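Local coordinates for putative thioesterase (PDB 3HDU), which probably hydrolyses thioesters, as a hotdog-fold member of the thioesterase superfamily whose substrate is not established, at residues S67-M72 with T137-D142; L76-G81 with G99-M104. All blocks are in the same frame, centred on the assembly; numbering follows the deposited sequence.

Interaction 1: S67-M72 with T137-D142; sequences SSAIDM and TELMND
Ile70 of helix 58-85 meets Thr137 and Leu139 of strand 132-141 with both branches of its side chain, in a largely apolar, van der Waals contact with no hydrogen bond across it. CG2 of Ile70, anti to the backbone N, meets Thr137 alone and reaches Thr137 OG1 at 3.1 Å. The other branch turns to Leu139, with Ile70 CG1 3.9 Å from Leu139 CD1, and also passes near Thr137 OG1. Leu139 CD1 meets the preceding residue too, Ala69, whose CB lies 4.0 Å from it, and so the end of one leucine branch covers two successive helix residues. Cut back to an alanine, Ile70 would lose both branches, which would probably open a gap beside Leu139 CD1 and Thr137 OG1.

The polar side-chain atom of the contact is Thr137 OG1, set by chi1 of 59° between the backbone N and the carbonyl carbon; it also has a weak hydrogen bond with the carbonyl O of Gly150.

The local axes come within 9.2 Å at an angle of 135°, the helix lying across the concave sheet as the sausage of the hotdog fold. Around this buried contact, Ile70 also packs on Val152 of strand 146-156 and Val108 of strand 101-110, while Ala69 touches Phe119 of strand 118-128.

Interaction 2: L76-G81 with G99-M104; sequences LAAFMG and GRLSTM
Leu101 of strand 101-110 points its side chain at helix 58-85 and meets Ala78 and Phe79 with a different methyl each. CD1 takes the Phe79 side. It lies 3.6 Å from Phe79 CB and equally far from Phe79 N, and thus packs against the root of the phenylalanine and the helix backbone. CD2 turns to the neighbouring alanine, 4.2 Å from Ala78 CB. The fork of the leucine therefore spans two consecutive helix residues.

With CG anti to the backbone N (chi1 169°), Phe79 presents its CB, not its ring, to Leu101, and Met80 CE lies at the ring edge, in its plane. The CA atoms of Phe79 and Leu101 are 7.5 Å apart. The side chains meet through carbon alone, no hydrogen bond crosses the contact, and all three touching residues are buried.

Strand 146-156 packs alongside, Tyr154 on Ala78 and Leu156 on Leu101. Ala133 and Ile135 of strand 132-141 also touch Ala78, Val16 of helix 7-22 packs on Phe79, and Met60 of the second subunit packs on Leu101.

Interactions 1 and 2 are two points of attachment of one long helix, 58-85, to one antiparallel sheet, their centres about 16 Å apart. Along the chain the order is 67-72, 76-81, 99-104, 137-142, so interaction 2 falls within the span bridged by interaction 1. Interaction 1 meets strand 132-141, inside the sheet, and interaction 2 strand 101-110, outermost within this chain, though each helix segment also touches the other's strand. Asp71 OD1 and Thr103 OG1, 2.7 Å apart in a probable hydrogen bond, join the two directly. Both contacts lie on the face of the long helix that packs on the sheet, the arrangement of the hotdog fold, and both also touch the second subunit.

Interaction 1: S67-M72 with T137-D142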
loop_
_atom_site.group_PDB
_atom_site.type_symbol
_atom_site.label_atom_id
_atom_site.label_comp_id
_atom_site.label_asym_id
_atom_site.label_seq_id
_atom_site.Cartn_x
_atom_site.Cartn_y
_atom_site.Cartn_z
ATOM N N SER A 67 14.302 11.497 -3.496
ATOM C CA SER A 67 13.800 10.305 -4.199
ATOM C C SER A 67 14.894 9.661 -5.060
ATOM O O SER A 67 14.974 8.434 -5.109
ATOM C CB SER A 67 12.545 10.610 -5.041
ATOM O OG SER A 67 12.799 11.513 -6.109
ATOM N N SER A 68 15.731 10.480 -5.712
ATOM C CA SER A 68 16.871 9.975 -6.508
ATOM C C SER A 68 17.930 9.300 -5.633
ATOM O O SER A 68 18.387 8.211 -5.970
ATOM C CB SER A 68 17.531 11.085 -7.317
ATOM O OG SER A 68 16.641 11.570 -8.299
ATOM N N ALA A 69 18.300 9.948 -4.522
ATOM C CA ALA A 69 19.283 9.408 -3.565
ATOM C C ALA A 69 18.861 8.045 -3.002
ATOM O O ALA A 69 19.687 7.134 -2.905
ATOM C CB ALA A 69 19.523 10.390 -2.423
ATOM N N ILE A 70 17.582 7.926 -2.633
ATOM C CA ILE A 70 16.997 6.666 -2.134
ATOM C C ILE A 70 17.035 5.578 -3.226
ATOM O O ILE A 70 17.417 4.439 -2.948
ATOM C CB ILE A 70 15.545 6.885 -1.575
ATOM C CG1 ILE A 70 15.618 7.646 -0.243
ATOM C CG2 ILE A 70 14.806 5.560 -1.369
ATOM C CD1 ILE A 70 14.274 8.056 0.338
ATOM N N ASP A 71 16.663 5.956 -4.453
ATOM C CA ASP A 71 16.678 5.054 -5.609
ATOM C C ASP A 71 18.092 4.563 -5.944
ATOM O O ASP A 71 18.269 3.392 -6.296
ATOM C CB ASP A 71 16.059 5.741 -6.841
ATOM C CG ASP A 71 15.828 4.780 -8.009
ATOM O OD1 ASP A 71 15.425 3.623 -7.777
ATOM O OD2 ASP A 71 16.031 5.190 -9.169
HETATM N N MSE A 72 19.077 5.462 -5.853
HETATM C CA MSE A 72 20.488 5.125 -6.097
HETATM C C MSE A 72 21.049 4.207 -5.013
HETATM O O MSE A 72 21.757 3.249 -5.332
HETATM C CB MSE A 72 21.353 6.390 -6.202
HETATM C CG MSE A 72 21.103 7.222 -7.457
HETATM SE SE MSE A 72 21.612 6.321 -9.099
HETATM C CE MSE A 72 23.493 6.068 -8.750
ATOM N N THR A 137 15.116 1.595 2.884
ATOM C CA THR A 137 16.105 2.671 3.076
ATOM C C THR A 137 15.713 3.684 4.146
ATOM O O THR A 137 14.534 3.872 4.432
ATOM C CB THR A 137 16.374 3.443 1.770
ATOM O OG1 THR A 137 15.151 4.006 1.286
ATOM C CG2 THR A 137 16.963 2.527 0.722
ATOM N N GLU A 138 16.728 4.311 4.738
ATOM C CA GLU A 138 16.560 5.383 5.715
ATOM C C GLU A 138 17.480 6.513 5.284
ATOM O O GLU A 138 18.675 6.283 5.137
ATOM C CB GLU A 138 16.954 4.933 7.119
ATOM C CG GLU A 138 16.145 3.778 7.681
ATOM C CD GLU A 138 16.585 3.374 9.081
ATOM O OE1 GLU A 138 17.364 4.108 9.725
ATOM O OE2 GLU A 138 16.143 2.310 9.559
ATOM N N LEU A 139 16.924 7.708 5.074
ATOM C CA LEU A 139 17.692 8.878 4.678
ATOM C C LEU A 139 17.690 9.892 5.823
ATOM O O LEU A 139 16.616 10.253 6.327
ATOM C CB LEU A 139 17.130 9.475 3.392
ATOM C CG LEU A 139 18.001 10.548 2.713
ATOM C CD1 LEU A 139 17.849 10.530 1.195
ATOM C CD2 LEU A 139 17.717 11.926 3.267
HETATM N N MSE A 140 18.899 10.335 6.204
HETATM C CA MSE A 140 19.086 11.326 7.278
HETATM C C MSE A 140 20.009 12.456 6.840
HETATM O O MSE A 140 20.732 12.332 5.861
HETATM C CB MSE A 140 19.545 10.691 8.613
HETATM C CG MSE A 140 20.414 9.455 8.512
HETATM SE SE MSE A 140 19.324 7.847 8.403
HETATM C CE MSE A 140 20.682 6.608 7.730
ATOM N N ASN A 141 19.950 13.562 7.586
ATOM C CA ASN A 141 20.721 14.790 7.302
ATOM C C ASN A 141 22.060 14.864 8.074
ATOM O O ASN A 141 22.465 13.872 8.694
ATOM C CB ASN A 141 19.820 16.035 7.534
ATOM C CG ASN A 141 19.343 16.199 8.986
ATOM O OD1 ASN A 141 19.877 15.606 9.923
ATOM N ND2 ASN A 141 18.318 17.017 9.160
ATOM N N ASP A 142 22.747 16.015 7.986
ATOM C CA ASP A 142 23.986 16.331 8.750
ATOM C C ASP A 142 23.911 15.970 10.232
ATOM O O ASP A 142 24.847 15.400 10.799
ATOM C CB ASP A 142 24.256 17.853 8.713
ATOM C CG ASP A 142 24.871 18.321 7.415
ATOM O OD1 ASP A 142 26.111 18.212 7.294
ATOM O OD2 ASP A 142 24.131 18.856 6.552
#

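Interaction 2: L76-G81 with G99-M104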
loop_
_atom_site.group_PDB
_atom_site.type_symbol
_atom_site.label_atom_id
_atom_site.label_comp_id
_atom_site.label_asym_id
_atom_site.label_seq_id
_atom_site.Cartn_x
_atom_site.Cartn_y
_atom_site.Cartn_z
ATOM N N LEU A 76 22.296 0.199 -5.528
ATOM C CA LEU A 76 23.574 -0.350 -5.062
ATOM C C LEU A 76 23.345 -1.538 -4.119
ATOM O O LEU A 76 24.061 -2.530 -4.213
ATOM C CB LEU A 76 24.411 0.731 -4.365
ATOM C CG LEU A 76 25.804 0.373 -3.831
ATOM C CD1 LEU A 76 26.665 -0.252 -4.907
ATOM C CD2 LEU A 76 26.476 1.608 -3.259
ATOM N N ALA A 77 22.370 -1.426 -3.208
ATOM C CA ALA A 77 22.014 -2.525 -2.291
ATOM C C ALA A 77 21.485 -3.744 -3.060
ATOM O O ALA A 77 21.793 -4.884 -2.695
ATOM C CB ALA A 77 20.996 -2.071 -1.250
ATOM N N ALA A 78 20.692 -3.487 -4.111
ATOM C CA ALA A 78 20.175 -4.528 -5.019
ATOM C C ALA A 78 21.334 -5.288 -5.677
ATOM O O ALA A 78 21.346 -6.518 -5.661
ATOM C CB ALA A 78 19.261 -3.921 -6.090
ATOM N N PHE A 79 22.301 -4.540 -6.221
ATOM C CA PHE A 79 23.526 -5.096 -6.831
ATOM C C PHE A 79 24.299 -6.031 -5.888
ATOM O O PHE A 79 24.717 -7.117 -6.301
ATOM C CB PHE A 79 24.453 -3.957 -7.316
ATOM C CG PHE A 79 25.836 -4.408 -7.708
ATOM C CD1 PHE A 79 26.070 -4.962 -8.966
ATOM C CD2 PHE A 79 26.913 -4.280 -6.814
ATOM C CE1 PHE A 79 27.356 -5.387 -9.332
ATOM C CE2 PHE A 79 28.203 -4.705 -7.168
ATOM C CZ PHE A 79 28.426 -5.259 -8.433
HETATM N N MSE A 80 24.495 -5.588 -4.642
HETATM C CA MSE A 80 25.220 -6.374 -3.621
HETATM C C MSE A 80 24.507 -7.669 -3.232
HETATM O O MSE A 80 25.167 -8.647 -2.870
HETATM C CB MSE A 80 25.513 -5.538 -2.366
HETATM C CG MSE A 80 26.439 -4.363 -2.611
HETATM SE SE MSE A 80 28.211 -4.882 -3.171
HETATM C CE MSE A 80 28.753 -3.194 -3.880
ATOM N N GLY A 81 23.176 -7.663 -3.304
ATOM C CA GLY A 81 22.367 -8.845 -3.052
ATOM C C GLY A 81 22.500 -9.841 -4.191
ATOM O O GLY A 81 22.792 -11.011 -3.948
ATOM N N GLY A 99 24.232 -3.210 -15.051
ATOM C CA GLY A 99 23.531 -2.511 -16.130
ATOM C C GLY A 99 22.119 -2.999 -16.417
ATOM O O GLY A 99 21.367 -2.296 -17.090
ATOM N N ARG A 100 21.770 -4.199 -15.941
ATOM C CA ARG A 100 20.420 -4.760 -16.096
ATOM C C ARG A 100 19.475 -4.414 -14.926
ATOM O O ARG A 100 18.267 -4.655 -15.035
ATOM C CB ARG A 100 20.487 -6.277 -16.331
ATOM C CG ARG A 100 21.235 -6.634 -17.620
ATOM C CD ARG A 100 21.069 -8.097 -18.028
ATOM N NE ARG A 100 21.605 -9.032 -17.038
ATOM N N LEU A 101 20.007 -3.850 -13.831
ATOM C CA LEU A 101 19.182 -3.438 -12.677
ATOM C C LEU A 101 18.288 -2.246 -13.043
ATOM O O LEU A 101 18.779 -1.224 -13.531
ATOM C CB LEU A 101 20.041 -3.089 -11.446
ATOM C CG LEU A 101 20.696 -4.263 -10.709
ATOM C CD1 LEU A 101 21.702 -3.774 -9.685
ATOM C CD2 LEU A 101 19.641 -5.139 -10.039
ATOM N N SER A 102 16.982 -2.404 -12.822
ATOM C CA SER A 102 15.978 -1.372 -13.112
ATOM C C SER A 102 14.974 -1.301 -11.970
ATOM O O SER A 102 14.590 -2.337 -11.426
ATOM C CB SER A 102 15.258 -1.695 -14.422
ATOM O OG SER A 102 14.393 -0.643 -14.798
ATOM N N THR A 103 14.561 -0.083 -11.610
ATOM C CA THR A 103 13.587 0.135 -10.536
ATOM C C THR A 103 12.203 -0.312 -11.018
ATOM O O THR A 103 11.788 0.071 -12.108
ATOM C CB THR A 103 13.483 1.642 -10.116
ATOM O OG1 THR A 103 14.786 2.214 -9.966
ATOM C CG2 THR A 103 12.720 1.792 -8.805
HETATM N N MSE A 104 11.529 -1.141 -10.220
HETATM C CA MSE A 104 10.157 -1.586 -10.493
HETATM C C MSE A 104 9.143 -0.726 -9.724
HETATM O O MSE A 104 8.120 -0.325 -10.290
HETATM C CB MSE A 104 9.966 -3.057 -10.116
HETATM C CG MSE A 104 8.544 -3.562 -10.344
HETATM SE SE MSE A 104 8.379 -5.455 -10.203
HETATM C CE MSE A 104 6.491 -5.626 -10.723
#